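Local atomic coordinates of phospholyase (PDB entry 5G4I), a protein that probably uses pyridoxal phosphate to eliminate phosphate from phosphoethanolamine, as a phospholyase built on the class III transaminase fold. Residues Y61-H66 with K412-L417; F257-S262 with G366-I371; K388-D393 with L433-L438; S94-Y99 with V317-G322; G370-E375 with D408-M413. One frame throughout, in Å; residues are numbered along the deposited sequence.

Contact 1: Y61-H66 with K412-L417; sequences YNNVPH and KMRPPL. With PO4 (phosphate ion), chain D.
R414 NH2 lies over one face of the Y61 ring, displaced toward the rim and 3.3 Å from Y61 CZ, in a cation-pi contact with the two planes 50° apart. The guanidinium is itself covered on both faces. K412 NZ stands above one of them near the rim, and N63 OD1 sits over the centre of the other, 3.4 Å from R414 CZ. There the N63 amide is stacked within 10° of parallel, a contact of flat faces and not a hydrogen bond. At the guanidinium edge, NE and NH2 of R414 grip the backbone O of Y61 side-on, at 2.9 and 2.8 Å. A bend at chi3 (65°) turns NE toward that oxygen. The remaining edge faces a phosphate ion, probably from the crystallisation liquor: R414 NH1 donates to its O1 at 2.7 Å and NH2 to its O2, while Q254 holds NH1 as well. Y61 OH also points at the ion, although the modelled separation is too short to be trusted.

Farther along, L417 CB lies over a face of the H66 imidazole in a CH-pi contact, and L417 N donates to H66 O at 2.9 Å. P65, centre of an inverse gamma turn, rests CG against CG of P416 at 4.3 Å. The N62 amide turns to H88 and Y91 of the second subunit. K412 NZ, in a salt bridge, and R90 of that subunit with Q254 also hold the phosphate, a composite anion-binding pocket at the dimer interface of this fold type I enzyme, consistent with a place for a substrate phosphate.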
# COMPACT_ATOMS: atom_id res chain seq x y z
N TYR A 61 10.26 16.20 -15.13
CA TYR A 61 10.30 15.74 -13.73
C TYR A 61 9.64 14.42 -13.40
O TYR A 61 10.13 13.69 -12.53
CB TYR A 61 9.72 16.90 -12.78
CG TYR A 61 9.56 16.47 -11.32
CD1 TYR A 61 10.64 16.27 -10.56
CD2 TYR A 61 8.33 16.04 -10.89
CE1 TYR A 61 10.49 15.74 -9.27
CE2 TYR A 61 8.17 15.49 -9.63
CZ TYR A 61 9.27 15.41 -8.88
OH TYR A 61 9.05 14.83 -7.62
N ASN A 62 8.45 14.15 -13.94
CA ASN A 62 7.61 13.04 -13.42
C ASN A 62 7.98 11.67 -13.98
O ASN A 62 7.91 11.45 -15.19
CB ASN A 62 6.12 13.32 -13.65
CG ASN A 62 5.64 14.46 -12.72
OD1 ASN A 62 5.57 14.30 -11.49
ND2 ASN A 62 5.54 15.68 -13.31
N ASN A 63 8.34 10.74 -13.07
CA ASN A 63 8.62 9.37 -13.44
C ASN A 63 7.45 8.37 -13.28
O ASN A 63 7.47 7.28 -13.89
CB ASN A 63 9.80 8.80 -12.70
CG ASN A 63 9.62 8.72 -11.21
OD1 ASN A 63 8.73 9.33 -10.62
ND2 ASN A 63 10.50 7.90 -10.56
N VAL A 64 6.38 8.73 -12.57
CA VAL A 64 5.24 7.88 -12.45
C VAL A 64 4.55 7.62 -13.82
O VAL A 64 4.23 6.45 -14.16
CB VAL A 64 4.26 8.38 -11.32
CG1 VAL A 64 2.93 7.66 -11.40
CG2 VAL A 64 4.91 8.21 -9.96
N PRO A 65 4.30 8.66 -14.68
CA PRO A 65 3.77 8.43 -16.02
C PRO A 65 4.88 8.01 -16.99
O PRO A 65 5.26 8.68 -17.94
CB PRO A 65 3.22 9.84 -16.41
CG PRO A 65 4.04 10.75 -15.68
CD PRO A 65 4.35 10.10 -14.36
N HIS A 66 5.46 6.82 -16.66
CA HIS A 66 6.59 6.22 -17.40
C HIS A 66 6.40 6.22 -18.93
O HIS A 66 7.38 6.53 -19.67
CB HIS A 66 6.72 4.72 -16.94
CG HIS A 66 8.00 4.04 -17.36
ND1 HIS A 66 9.24 4.46 -16.95
CD2 HIS A 66 8.19 2.94 -18.13
CE1 HIS A 66 10.15 3.62 -17.44
NE2 HIS A 66 9.54 2.72 -18.17
N LYS A 412 17.58 18.57 -10.85
CA LYS A 412 17.20 17.21 -11.22
C LYS A 412 16.23 17.19 -12.38
O LYS A 412 15.17 17.86 -12.32
CB LYS A 412 16.49 16.59 -10.11
CG LYS A 412 16.05 15.17 -10.34
CD LYS A 412 14.73 14.93 -9.66
CE LYS A 412 14.77 14.18 -8.38
NZ LYS A 412 13.45 13.62 -8.03
N MET A 413 16.54 16.29 -13.32
CA MET A 413 15.67 16.17 -14.54
C MET A 413 15.48 14.73 -14.88
O MET A 413 16.49 13.96 -14.92
CB MET A 413 16.41 16.81 -15.60
CG MET A 413 16.38 18.32 -15.34
SD MET A 413 17.59 19.41 -15.98
CE MET A 413 19.07 18.89 -16.81
N ARG A 414 14.21 14.37 -14.97
CA ARG A 414 13.79 12.96 -14.91
C ARG A 414 12.42 12.93 -15.55
O ARG A 414 11.43 12.69 -14.90
CB ARG A 414 13.79 12.45 -13.41
CG ARG A 414 13.29 10.97 -13.18
CD ARG A 414 12.84 10.66 -11.72
NE ARG A 414 11.66 11.50 -11.47
CZ ARG A 414 11.12 11.67 -10.24
NH1 ARG A 414 11.45 10.84 -9.21
NH2 ARG A 414 10.07 12.44 -10.01
N PRO A 415 12.39 13.04 -16.90
CA PRO A 415 11.06 13.12 -17.61
C PRO A 415 10.37 11.80 -17.83
O PRO A 415 11.08 10.74 -17.69
CB PRO A 415 11.47 13.74 -18.96
CG PRO A 415 12.88 13.25 -19.18
CD PRO A 415 13.53 13.28 -17.82
N PRO A 416 9.11 11.73 -18.21
CA PRO A 416 8.51 10.50 -18.78
C PRO A 416 9.46 9.86 -19.81
O PRO A 416 10.19 10.57 -20.53
CB PRO A 416 7.17 10.98 -19.39
CG PRO A 416 6.86 12.22 -18.50
CD PRO A 416 8.18 12.90 -18.28
N LEU A 417 9.49 8.52 -19.89
CA LEU A 417 10.46 7.80 -20.79
C LEU A 417 10.09 7.90 -22.28
O LEU A 417 10.81 7.37 -23.14
CB LEU A 417 10.68 6.32 -20.34
CG LEU A 417 12.18 5.97 -20.32
CD1 LEU A 417 12.91 6.56 -19.15
CD2 LEU A 417 12.39 4.43 -20.34
P PO4 D . 9.84 12.09 -6.23
O1 PO4 D . 10.94 11.25 -6.54
O2 PO4 D . 8.76 12.22 -7.30
O3 PO4 D . 10.58 13.39 -6.54
O4 PO4 D . 9.26 12.07 -4.84

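Contact 2: F257-S262 with G366-I371; sequences FGRTGS and GLFFGI
R259 and L367 join a buried loop to the start of a strand, and two hydrogen bonds that run in opposite senses between the same two residues carry the contact. The loop is the one that follows strand 247-251; the strand, 368-373, belongs to the smaller domain's sheet. L367 N donates to the backbone O of R259 at 3.0 Å, nearly straight at 167°. In return the side chain of R259 comes back: CG is anti to the backbone N (chi1 171°), and bends at chi2 and chi3 fold the chain back so that NH1 reaches L367 O at 2.8 Å. That donor stands well above the carbonyl plane, while the oxygen lies close to the guanidinium plane.

The loop makes a type I beta turn from G258 to G261, closed by the bond from G261 N to G258 O. Within it, T260 O comes against G366 CA at 3.4 Å, a CA-H...O contact. The approach depends on G366 being glycine, since a CB would run into T260 C and R259 O. From within the turn, the aliphatic part of R259 packs on F368, with CD 3.9 Å from F368 CB and CG near the edge of the ring. The guanidinium and ring planes are almost perpendicular. R259 NH1 has a second acceptor in P415 O, and the F368 ring continues onto Q254, a residue of the cofactor pocket; the F368 side chain is about 8 Å from the bound pyridoxal phosphate.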
# COMPACT_ATOMS: atom_id res chain seq x y z
N PHE A 257 12.94 -0.02 -14.54
CA PHE A 257 12.11 0.09 -15.78
C PHE A 257 12.88 0.82 -16.89
O PHE A 257 12.30 1.52 -17.76
CB PHE A 257 10.71 0.59 -15.54
CG PHE A 257 9.87 -0.39 -14.72
CD1 PHE A 257 9.95 -0.46 -13.28
CD2 PHE A 257 9.05 -1.32 -15.37
CE1 PHE A 257 9.26 -1.46 -12.60
CE2 PHE A 257 8.37 -2.32 -14.66
CZ PHE A 257 8.50 -2.37 -13.28
N GLY A 258 14.20 0.66 -16.95
CA GLY A 258 15.01 1.22 -18.06
C GLY A 258 15.31 2.67 -18.01
O GLY A 258 15.99 3.25 -18.92
N ARG A 259 15.06 3.29 -16.86
CA ARG A 259 15.43 4.73 -16.61
C ARG A 259 16.89 5.06 -16.90
O ARG A 259 17.20 6.15 -17.40
CB ARG A 259 15.07 5.08 -15.18
CG ARG A 259 15.54 6.46 -14.62
CD ARG A 259 14.89 7.61 -15.32
NE ARG A 259 13.43 7.58 -15.29
CZ ARG A 259 12.71 8.55 -15.89
NH1 ARG A 259 13.34 9.49 -16.58
NH2 ARG A 259 11.38 8.47 -15.95
N THR A 260 17.80 4.16 -16.53
CA THR A 260 19.25 4.40 -16.72
C THR A 260 19.72 4.14 -18.16
O THR A 260 20.89 4.49 -18.44
CB THR A 260 20.15 3.49 -15.80
OG1 THR A 260 20.02 2.14 -16.17
CG2 THR A 260 19.83 3.66 -14.29
N GLY A 261 18.87 3.58 -19.04
CA GLY A 261 19.26 3.35 -20.47
C GLY A 261 20.15 2.11 -20.66
O GLY A 261 19.86 1.32 -21.59
N SER A 262 21.18 1.91 -19.80
CA SER A 262 22.16 0.87 -20.01
C SER A 262 21.76 -0.49 -19.52
O SER A 262 22.49 -1.47 -19.77
CB SER A 262 23.50 1.30 -19.41
OG SER A 262 23.41 1.68 -18.04
N GLY A 366 21.36 8.04 -18.73
CA GLY A 366 20.10 7.71 -19.32
C GLY A 366 19.20 8.91 -19.21
O GLY A 366 19.60 10.03 -19.59
N LEU A 367 18.00 8.73 -18.70
CA LEU A 367 17.05 9.88 -18.54
C LEU A 367 16.89 10.27 -17.04
O LEU A 367 15.84 10.80 -16.63
CB LEU A 367 15.71 9.66 -19.26
CG LEU A 367 15.78 9.66 -20.76
CD1 LEU A 367 14.46 9.39 -21.40
CD2 LEU A 367 16.28 11.05 -21.23
N PHE A 368 17.94 10.10 -16.23
CA PHE A 368 18.01 10.66 -14.86
C PHE A 368 19.32 11.43 -14.78
O PHE A 368 20.40 10.87 -14.60
CB PHE A 368 17.87 9.59 -13.76
CG PHE A 368 17.37 10.08 -12.45
CD1 PHE A 368 17.72 11.36 -11.94
CD2 PHE A 368 16.48 9.32 -11.68
CE1 PHE A 368 17.27 11.79 -10.67
CE2 PHE A 368 16.07 9.79 -10.45
CZ PHE A 368 16.41 11.04 -9.96
N PHE A 369 19.22 12.76 -14.94
CA PHE A 369 20.45 13.63 -14.99
C PHE A 369 20.33 14.75 -14.01
O PHE A 369 19.25 15.21 -13.59
CB PHE A 369 20.78 14.21 -16.42
CG PHE A 369 21.71 13.36 -17.26
CD1 PHE A 369 23.10 13.46 -17.17
CD2 PHE A 369 21.18 12.46 -18.20
CE1 PHE A 369 23.91 12.69 -17.86
CE2 PHE A 369 22.05 11.65 -18.97
CZ PHE A 369 23.33 11.81 -18.84
N GLY A 370 21.49 15.27 -13.62
CA GLY A 370 21.55 16.45 -12.77
C GLY A 370 22.87 17.20 -12.89
O GLY A 370 23.84 16.73 -13.45
N ILE A 371 22.85 18.41 -12.34
CA ILE A 371 24.09 19.24 -12.19
C ILE A 371 24.05 19.94 -10.80
O ILE A 371 23.00 20.43 -10.38
CB ILE A 371 24.18 20.32 -13.33
CG1 ILE A 371 22.87 21.09 -13.56
CG2 ILE A 371 24.71 19.65 -14.60
CD1 ILE A 371 23.02 22.34 -14.47

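Contact 3: K388-D393 with L433-L438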
# COMPACT_ATOMS: atom_id res chain seq x y z
N LYS A 388 16.88 27.42 -6.40
CA LYS A 388 15.47 27.74 -6.35
C LYS A 388 15.06 28.73 -7.45
O LYS A 388 14.00 28.66 -8.08
CB LYS A 388 15.09 28.25 -4.93
CG LYS A 388 13.69 28.70 -4.81
CD LYS A 388 12.71 27.61 -4.88
CE LYS A 388 11.31 28.10 -4.40
NZ LYS A 388 10.33 27.14 -4.89
N ILE A 389 15.92 29.76 -7.62
CA ILE A 389 15.73 30.77 -8.72
C ILE A 389 15.59 30.07 -10.09
O ILE A 389 14.64 30.35 -10.87
CB ILE A 389 16.89 31.83 -8.73
CG1 ILE A 389 16.74 32.76 -7.53
CG2 ILE A 389 16.89 32.58 -10.03
CD1 ILE A 389 17.92 33.73 -7.31
N LEU A 390 16.51 29.13 -10.34
CA LEU A 390 16.47 28.37 -11.62
C LEU A 390 15.18 27.52 -11.79
O LEU A 390 14.58 27.47 -12.88
CB LEU A 390 17.67 27.50 -11.74
CG LEU A 390 19.07 28.18 -11.90
CD1 LEU A 390 20.22 27.21 -11.68
CD2 LEU A 390 19.22 28.80 -13.29
N ILE A 391 14.79 26.85 -10.71
CA ILE A 391 13.54 26.04 -10.79
C ILE A 391 12.28 26.89 -11.09
O ILE A 391 11.47 26.55 -11.95
CB ILE A 391 13.37 25.22 -9.47
CG1 ILE A 391 14.44 24.16 -9.41
CG2 ILE A 391 11.98 24.62 -9.33
CD1 ILE A 391 14.63 23.55 -8.01
N GLU A 392 12.15 28.06 -10.39
CA GLU A 392 11.02 28.94 -10.66
C GLU A 392 11.10 29.59 -12.06
O GLU A 392 10.06 29.76 -12.74
CB GLU A 392 10.92 29.98 -9.55
CG GLU A 392 10.57 29.40 -8.18
CD GLU A 392 9.09 29.02 -7.97
OE1 GLU A 392 8.28 29.35 -8.83
OE2 GLU A 392 8.78 28.51 -6.82
N ASP A 393 12.33 30.01 -12.46
CA ASP A 393 12.51 30.58 -13.78
C ASP A 393 12.16 29.60 -14.95
O ASP A 393 11.49 29.90 -15.93
CB ASP A 393 13.94 31.16 -13.96
CG ASP A 393 14.09 31.91 -15.27
OD1 ASP A 393 13.38 32.89 -15.47
OD2 ASP A 393 14.86 31.51 -16.08
N LEU A 433 19.72 29.48 -21.12
CA LEU A 433 19.24 30.84 -21.02
C LEU A 433 18.94 31.24 -19.57
O LEU A 433 19.26 32.37 -19.10
CB LEU A 433 18.06 31.06 -21.93
CG LEU A 433 18.35 30.92 -23.46
CD1 LEU A 433 17.08 30.85 -24.20
CD2 LEU A 433 19.31 32.00 -24.00
N SER A 434 18.36 30.33 -18.80
CA SER A 434 18.16 30.56 -17.38
C SER A 434 19.47 30.78 -16.59
O SER A 434 19.59 31.73 -15.75
CB SER A 434 17.25 29.40 -16.84
OG SER A 434 16.78 29.77 -15.50
N LEU A 435 20.47 29.95 -16.76
CA LEU A 435 21.80 30.05 -16.17
C LEU A 435 22.41 31.44 -16.52
O LEU A 435 23.02 32.13 -15.65
CB LEU A 435 22.72 28.93 -16.57
CG LEU A 435 22.44 27.59 -15.87
CD1 LEU A 435 23.17 26.50 -16.62
CD2 LEU A 435 22.87 27.55 -14.42
N ALA A 436 22.24 31.83 -17.77
CA ALA A 436 22.87 33.07 -18.20
C ALA A 436 22.24 34.26 -17.50
O ALA A 436 22.90 35.29 -17.40
CB ALA A 436 22.81 33.19 -19.71
N SER A 437 21.00 34.16 -17.04
CA SER A 437 20.30 35.22 -16.32
C SER A 437 20.70 35.37 -14.83
O SER A 437 20.26 36.34 -14.16
CB SER A 437 18.81 34.93 -16.36
OG SER A 437 18.25 35.34 -17.56
N LEU A 438 21.47 34.47 -14.27
CA LEU A 438 21.87 34.60 -12.84
C LEU A 438 22.83 35.83 -12.65
O LEU A 438 23.52 36.20 -13.58
CB LEU A 438 22.53 33.34 -12.30
CG LEU A 438 21.66 32.06 -12.27
CD1 LEU A 438 22.47 30.86 -11.89
CD2 LEU A 438 20.41 32.26 -11.39
O HOH W 1 15.69 34.20 -16.99
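L390 and S434 mark the tightly packed half of this contact between two helices, where the CA atoms of the same two residues come within 6.4 Å of each other. L390 CD2 lies 3.4 Å from S434 OG, and its other methyl, CD1, meets L435 CD2 at 3.8 Å. One turn on, the hydroxyl of S434 donates to D393 OD2 at 2.7 Å, using the anti lone pair of that oxygen. D393 CG stands anti to the backbone N (chi1 -174°), which carries the carboxylate across toward the second helix. The same OD2 also forms a salt bridge with R397, so a charged partner and a neutral one converge on a single oxygen. An alanine in place of D393 would probably leave the S434 hydroxyl without its acceptor and R397 without its counter-charge.

The other half is looser and more open to solvent. I389, an exposed residue, touches L438 only methyl to methyl, CG2 to CD2 at 3.8 Å, and L438 CD1 is 4.1 Å from L390 CD2. At the D393 end a water bonds weakly to D393 OD2 at 3.0 Å and also to S437 OG, so solvent borders that carboxylate too.

The contact joins helix 384-396 to the C-terminal part of helix 421-436 and the residues after it. L390 also turns toward I373 and L411, on the neighbouring strands 368-373 and 410-413, while I391 faces R403 of strand 399-404 and the Y35 loop.

Contact 4: S94-Y99 with V317-G322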
# COMPACT_ATOMS: atom_id res chain seq x y z
N SER A 94 -5.98 -15.63 -15.22
CA SER A 94 -4.78 -15.65 -16.05
C SER A 94 -3.97 -14.33 -16.03
O SER A 94 -2.75 -14.35 -16.31
CB SER A 94 -5.04 -16.03 -17.52
OG SER A 94 -5.77 -15.07 -18.15
N ARG A 95 -4.60 -13.18 -15.82
CA ARG A 95 -3.88 -11.90 -16.02
C ARG A 95 -2.69 -11.73 -15.08
O ARG A 95 -1.60 -11.26 -15.54
CB ARG A 95 -4.80 -10.64 -15.89
CG ARG A 95 -6.07 -10.62 -16.73
CD ARG A 95 -5.93 -10.87 -18.23
NE ARG A 95 -4.95 -10.05 -18.90
CZ ARG A 95 -5.14 -8.81 -19.37
NH1 ARG A 95 -6.25 -8.14 -19.09
NH2 ARG A 95 -4.17 -8.15 -20.04
N VAL A 96 -2.84 -12.08 -13.79
CA VAL A 96 -1.70 -11.97 -12.87
C VAL A 96 -0.52 -12.88 -13.26
O VAL A 96 0.65 -12.51 -13.08
CB VAL A 96 -2.10 -12.17 -11.38
CG1 VAL A 96 -2.64 -13.56 -11.11
CG2 VAL A 96 -0.94 -11.77 -10.44
N VAL A 97 -0.88 -14.06 -13.78
CA VAL A 97 0.19 -14.99 -14.20
C VAL A 97 0.93 -14.46 -15.42
O VAL A 97 2.17 -14.52 -15.52
CB VAL A 97 -0.41 -16.41 -14.42
CG1 VAL A 97 0.69 -17.40 -14.88
CG2 VAL A 97 -0.95 -16.89 -13.10
N GLU A 98 0.17 -13.97 -16.41
CA GLU A 98 0.74 -13.36 -17.59
C GLU A 98 1.68 -12.19 -17.22
O GLU A 98 2.80 -12.04 -17.74
CB GLU A 98 -0.33 -12.83 -18.54
CG GLU A 98 -1.17 -13.91 -19.16
CD GLU A 98 -2.54 -13.41 -19.69
OE1 GLU A 98 -2.81 -12.14 -19.77
OE2 GLU A 98 -3.34 -14.35 -20.04
N TYR A 99 1.21 -11.33 -16.31
CA TYR A 99 2.07 -10.21 -15.88
C TYR A 99 3.32 -10.70 -15.10
O TYR A 99 4.40 -10.16 -15.40
CB TYR A 99 1.26 -9.20 -14.99
CG TYR A 99 2.08 -8.00 -14.58
CD1 TYR A 99 2.89 -7.28 -15.47
CD2 TYR A 99 2.06 -7.58 -13.28
CE1 TYR A 99 3.69 -6.21 -15.07
CE2 TYR A 99 2.78 -6.41 -12.87
CZ TYR A 99 3.59 -5.76 -13.78
OH TYR A 99 4.38 -4.65 -13.39
N VAL A 317 -6.97 -6.07 -12.83
CA VAL A 317 -6.88 -4.72 -13.38
C VAL A 317 -5.46 -4.07 -13.21
O VAL A 317 -4.84 -3.56 -14.15
CB VAL A 317 -8.00 -3.82 -12.84
CG1 VAL A 317 -7.79 -2.39 -13.27
CG2 VAL A 317 -9.33 -4.35 -13.34
N SER A 318 -4.90 -4.21 -11.99
CA SER A 318 -3.49 -3.89 -11.75
C SER A 318 -2.55 -4.67 -12.69
O SER A 318 -1.62 -4.07 -13.26
CB SER A 318 -3.11 -4.18 -10.28
OG SER A 318 -3.76 -3.26 -9.39
N SER A 319 -2.82 -5.96 -12.86
CA SER A 319 -2.01 -6.79 -13.77
C SER A 319 -2.11 -6.29 -15.21
O SER A 319 -1.09 -6.25 -15.93
CB SER A 319 -2.44 -8.25 -13.64
OG SER A 319 -2.29 -8.75 -12.29
N ALA A 320 -3.32 -5.95 -15.67
CA ALA A 320 -3.53 -5.38 -17.04
C ALA A 320 -2.72 -4.09 -17.22
O ALA A 320 -2.09 -3.84 -18.27
CB ALA A 320 -5.03 -5.21 -17.33
N ALA A 321 -2.76 -3.17 -16.21
CA ALA A 321 -1.99 -1.94 -16.23
C ALA A 321 -0.47 -2.18 -16.37
O ALA A 321 0.23 -1.60 -17.24
CB ALA A 321 -2.25 -1.15 -14.98
N GLY A 322 0.03 -3.11 -15.51
CA GLY A 322 1.47 -3.38 -15.57
C GLY A 322 1.91 -4.06 -16.88
O GLY A 322 2.99 -3.73 -17.42
O HOH W 2 -2.77 -5.39 -20.53
O HOH W 3 4.95 -2.96 -15.43
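Y99 OH donates to a water at 2.7 Å, and that water passes a hydrogen to G322 O at 2.9 Å, forming one of two water bridges between the helices, which share no direct hydrogen bond across these segments. A second water repeats the theme: it donates to A320 O at 2.8 Å and accepts a weak bond from R95 NH2. The axes of the segments pass 8.3 Å apart at 34°, an approach that the small S319, A320 and G322 on the second helix permit. Y99 CG is anti to the backbone N (chi1 -177°), and its ring lies with one face over G322 CA, in a CH-pi contact 4.0 Å from CA to ring centroid. A CB at G322 would collide with Y99 CZ.

Next along, S319 OG sits 3.3 Å from V96 CA, while its hydrogen bond goes to N315 O in the turn before. R95 NH1 rests 3.6 Å from A320 CB; its NE is tied to E98 by a salt bridge and NH1 to Q81.

L116 of strand 113-117 also touches Y99 and V96. The polar groups therefore find their partners in water, in their own segment or in neighbours, and what joins the two helices directly is close packing and the CH-pi contact.

Contact 5: G370-E375 with D408-M413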
# COMPACT_ATOMS: atom_id res chain seq x y z
N GLY A 370 21.49 15.27 -13.62
CA GLY A 370 21.55 16.45 -12.77
C GLY A 370 22.87 17.20 -12.89
O GLY A 370 23.84 16.73 -13.45
N ILE A 371 22.85 18.41 -12.34
CA ILE A 371 24.09 19.24 -12.19
C ILE A 371 24.05 19.94 -10.80
O ILE A 371 23.00 20.43 -10.38
CB ILE A 371 24.18 20.32 -13.33
CG1 ILE A 371 22.87 21.09 -13.56
CG2 ILE A 371 24.71 19.65 -14.60
CD1 ILE A 371 23.02 22.34 -14.47
N ASP A 372 24.95 20.14 -10.25
CA ASP A 372 25.31 20.81 -8.97
C ASP A 372 25.42 22.29 -9.23
O ASP A 372 26.12 22.67 -10.19
CB ASP A 372 26.81 20.68 -8.59
CG ASP A 372 27.29 19.45 -8.19
OD1 ASP A 372 26.64 18.55 -7.87
OD2 ASP A 372 28.34 19.20 -8.73
N ILE A 373 24.62 23.05 -8.49
CA ILE A 373 24.60 24.55 -8.65
C ILE A 373 25.45 25.14 -7.49
O ILE A 373 25.24 24.81 -6.29
CB ILE A 373 23.18 25.05 -8.64
CG1 ILE A 373 22.31 24.41 -9.75
CG2 ILE A 373 23.05 26.60 -8.78
CD1 ILE A 373 22.88 24.47 -11.17
N ILE A 374 26.44 25.98 -7.89
CA ILE A 374 27.48 26.52 -6.98
C ILE A 374 27.63 28.04 -7.14
O ILE A 374 27.16 28.64 -8.11
CB ILE A 374 28.80 25.82 -7.20
CG1 ILE A 374 29.30 26.04 -8.62
CG2 ILE A 374 28.69 24.33 -6.79
CD1 ILE A 374 30.73 25.56 -8.86
N GLU A 375 28.22 28.66 -6.10
CA GLU A 375 28.60 30.09 -6.20
C GLU A 375 29.72 30.19 -7.21
O GLU A 375 30.52 29.26 -7.33
CB GLU A 375 29.04 30.63 -4.80
CG GLU A 375 28.02 30.54 -3.67
CD GLU A 375 26.77 31.36 -3.85
OE1 GLU A 375 26.60 32.20 -4.79
OE2 GLU A 375 25.85 31.12 -3.06
N ASP A 408 20.59 20.83 -1.08
CA ASP A 408 19.48 21.40 -1.81
C ASP A 408 19.92 22.17 -3.08
O ASP A 408 19.26 23.17 -3.48
CB ASP A 408 18.64 22.30 -0.87
CG ASP A 408 17.22 21.91 -0.79
OD1 ASP A 408 16.73 21.02 -1.55
OD2 ASP A 408 16.58 22.52 0.06
N ASN A 409 20.94 21.64 -3.75
CA ASN A 409 21.55 22.33 -4.90
C ASN A 409 21.81 21.49 -6.14
O ASN A 409 22.57 21.91 -7.00
CB ASN A 409 22.85 23.01 -4.45
CG ASN A 409 23.97 22.02 -4.24
OD1 ASN A 409 23.76 21.02 -3.53
ND2 ASN A 409 25.11 22.23 -4.79
N VAL A 410 21.26 20.25 -6.20
CA VAL A 410 21.44 19.44 -7.42
C VAL A 410 20.16 19.50 -8.23
O VAL A 410 19.11 19.05 -7.81
CB VAL A 410 21.84 18.00 -7.10
CG1 VAL A 410 22.00 17.20 -8.39
CG2 VAL A 410 23.08 17.93 -6.23
N LEU A 411 20.25 20.18 -9.38
CA LEU A 411 19.11 20.36 -10.27
C LEU A 411 18.83 19.04 -10.94
O LEU A 411 19.80 18.41 -11.39
CB LEU A 411 19.51 21.57 -11.23
CG LEU A 411 18.47 22.38 -11.84
CD1 LEU A 411 17.72 23.22 -10.81
CD2 LEU A 411 19.09 23.27 -12.87
N LYS A 412 17.58 18.57 -10.85
CA LYS A 412 17.20 17.21 -11.22
C LYS A 412 16.23 17.19 -12.38
O LYS A 412 15.17 17.86 -12.32
CB LYS A 412 16.49 16.59 -10.11
CG LYS A 412 16.05 15.17 -10.34
CD LYS A 412 14.73 14.93 -9.66
CE LYS A 412 14.77 14.18 -8.38
NZ LYS A 412 13.45 13.62 -8.03
N MET A 413 16.54 16.29 -13.32
CA MET A 413 15.67 16.17 -14.54
C MET A 413 15.48 14.73 -14.88
O MET A 413 16.49 13.96 -14.92
CB MET A 413 16.41 16.81 -15.60
CG MET A 413 16.38 18.32 -15.34
SD MET A 413 17.59 19.41 -15.98
CE MET A 413 19.07 18.89 -16.81
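G370 begins the walk, opposite K412 as an antiparallel non-hydrogen-bonded pair. Its CA lies 3.0 Å from L411 O, and a CB here would clash with that oxygen. I371 follows as the hydrogen-bonded partner of L411: I371 N donates to L411 O at 3.2 Å, and L411 N returns to I371 O at 2.9 Å. Their side chains lie side by side, pointing the same way; with CG1 between the backbone N and the carbonyl carbon (chi1 47°), I371 lays that branch 4.1 Å from L411 CB.

D372 pairs with V410 without hydrogen bonds, and both side chains lie on the other face of the sheet. OD1 of D372 rests 4.0 Å from V410 CG2, while the carboxylate has its charged partner in R363 of strand 359-365. At I373 the bonding resumes: I373 N donates to N409 O at 2.8 Å, nearly along the C=O axis, and N409 ND2 donates back to I373 O at 3.0 Å from above that carbonyl plane. Backbone and side chain of N409 thus hold both polar atoms of I373. An alanine in place of N409 would probably leave I373 O without this donor and loosen the end of the pairing.

Strand 410-413 runs between 368-373 and 399-404, and strand 359-365 lies beyond 368-373. On the L411 face, T387 and I391 of helix 384-396 and L431 of helix 421-436 close over the sheet.

Contacts 1, 2 and 5 meet on one sheet, in which strands 368-373 and 410-413 are neighbours, and contacts 1 and 5 share K412 and M413 on one strand. Contact 2 reaches contact 1 directly, through R259 NH1 to P415 O at 2.8 Å, and it shares G370 and I371 with contact 5. Contact 3 packs on contact 5, with I391 CG1 3.7 Å from L411 CD1. Contact 4 touches none of the others: its centre lies about 44 Å from that of contact 3 and about 23 Å from that of contact 1, though contacts 1 and 4 both touch the second subunit. Contact 1 approaches the cofactor, with the R414 side chain about 6 Å from bound pyridoxal phosphate.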